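Local atomic coordinates of SAM-dependent O-methyltransferase (Leptospira interrogans, PDB entry 2HNK), a protein that probably transfers methyl groups from S-adenosylmethionine to an oxygen atom of its substrate, and is captured here with the product S-adenosylhomocysteine. Residues C[6-9]-C[10-14]. Numbering follows the deposited sequence.
Sequences ISLT and ESLEE
Ile6 and Leu12 reach toward each other tip to tip across the turn into helix 10-18, the delta carbon CD1 of Ile6 lying 3.7 Å from CD2 of Leu12. Ile6 gets there with CG1 trans to its own nitrogen (chi1 -171°), which carries the longer branch toward the helix. Ser7 contributes through its backbone: its carbonyl O rests 3.8 Å from the same CD2 of Leu12. Leu8 splits its two methyls between two helix residues. CD2 meets Leu12 CD2 at 4.0 Å, the two side chains running roughly perpendicular, and CD1 lies 3.9 Å from Glu13 OE2. One methyl of Leu12 is thus approached by three successive residues of the extended segment.

Thr9 turns the chain into the helix and occupies its N-cap. With chi1 at 59°, OG1 sits between the backbone N and the carbonyl carbon of Thr9, where it accepts a fairly straight bond from Leu12 N (3.2 Å, 154° at the hydrogen). That bond caps an amide of the helix's first turn. Thr9 O starts the helical pattern by accepting from Glu13 N at 2.9 Å, and CG of Glu13 lies 3.3 Å from Thr9 O.

Beyond this turn, the Glu13 carboxylate accepts hydrogen bonds from the backbone N atoms of Lys4 and Asn5 of the second subunit, whose Leu183 also packs on Leu12. The N-terminal segment therefore meets its own helix within the interface between the two subunits, away from the S-adenosylhomocysteine pocket of the Rossmann-like domain, in a threonine N-cap with hydrophobic contacts made by the residues leading into it.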
# COMPACT_ATOMS: atom_id res chain seq x y z
N ILE C 6 7.76 -13.06 -5.61
CA ILE C 6 7.18 -14.21 -6.28
C ILE C 6 7.17 -14.03 -7.80
O ILE C 6 6.87 -12.95 -8.31
CB ILE C 6 5.75 -14.48 -5.74
CG1 ILE C 6 5.19 -15.81 -6.27
CG2 ILE C 6 4.81 -13.28 -6.01
CD1 ILE C 6 4.06 -16.37 -5.45
N SER C 7 7.52 -15.10 -8.52
CA SER C 7 7.37 -15.14 -9.97
C SER C 7 5.89 -15.31 -10.31
O SER C 7 5.27 -16.28 -9.90
CB SER C 7 8.16 -16.30 -10.57
OG SER C 7 9.51 -16.24 -10.18
N LEU C 8 5.34 -14.34 -11.03
CA LEU C 8 3.94 -14.38 -11.42
C LEU C 8 3.76 -15.11 -12.73
O LEU C 8 4.55 -14.95 -13.65
CB LEU C 8 3.36 -12.97 -11.52
CG LEU C 8 3.25 -12.21 -10.21
CD1 LEU C 8 3.00 -10.74 -10.48
CD2 LEU C 8 2.15 -12.78 -9.33
N THR C 9 2.72 -15.93 -12.78
CA THR C 9 2.33 -16.62 -14.00
C THR C 9 0.92 -16.15 -14.34
O THR C 9 0.27 -15.51 -13.52
CB THR C 9 2.33 -18.14 -13.81
OG1 THR C 9 1.43 -18.49 -12.76
CG2 THR C 9 3.74 -18.63 -13.47
N GLU C 10 0.47 -16.47 -15.55
CA GLU C 10 -0.89 -16.18 -15.98
C GLU C 10 -1.90 -16.76 -15.00
O GLU C 10 -2.84 -16.09 -14.58
CB GLU C 10 -1.16 -16.79 -17.36
CG GLU C 10 -1.21 -15.81 -18.51
CD GLU C 10 -2.13 -16.31 -19.62
OE1 GLU C 10 -3.17 -15.65 -19.87
OE2 GLU C 10 -1.84 -17.37 -20.24
N SER C 11 -1.70 -18.03 -14.67
CA SER C 11 -2.56 -18.76 -13.76
C SER C 11 -2.66 -18.08 -12.38
O SER C 11 -3.74 -17.98 -11.81
CB SER C 11 -2.06 -20.19 -13.61
OG SER C 11 -2.72 -20.86 -12.55
N LEU C 12 -1.52 -17.62 -11.87
CA LEU C 12 -1.46 -16.98 -10.56
C LEU C 12 -2.09 -15.58 -10.59
O LEU C 12 -2.70 -15.15 -9.61
CB LEU C 12 -0.01 -16.94 -10.05
CG LEU C 12 0.33 -16.54 -8.60
CD1 LEU C 12 -0.45 -17.33 -7.52
CD2 LEU C 12 1.83 -16.67 -8.37
N GLU C 13 -1.97 -14.89 -11.73
CA GLU C 13 -2.60 -13.59 -11.93
C GLU C 13 -4.13 -13.69 -12.00
O GLU C 13 -4.84 -12.81 -11.51
CB GLU C 13 -2.02 -12.86 -13.16
CG GLU C 13 -0.57 -12.41 -12.94
CD GLU C 13 -0.05 -11.44 -13.99
OE1 GLU C 13 -0.46 -11.54 -15.18
OE2 GLU C 13 0.78 -10.58 -13.64
N GLU C 14 -4.61 -14.77 -12.59
CA GLU C 14 -6.04 -15.07 -12.61
C GLU C 14 -6.56 -15.40 -11.20
O GLU C 14 -7.65 -14.98 -10.83
CB GLU C 14 -6.34 -16.20 -13.59
CG GLU C 14 -7.83 -16.55 -13.72
CD GLU C 14 -8.70 -15.40 -14.26
OE1 GLU C 14 -9.94 -15.46 -14.08
OE2 GLU C 14 -8.17 -14.43 -14.87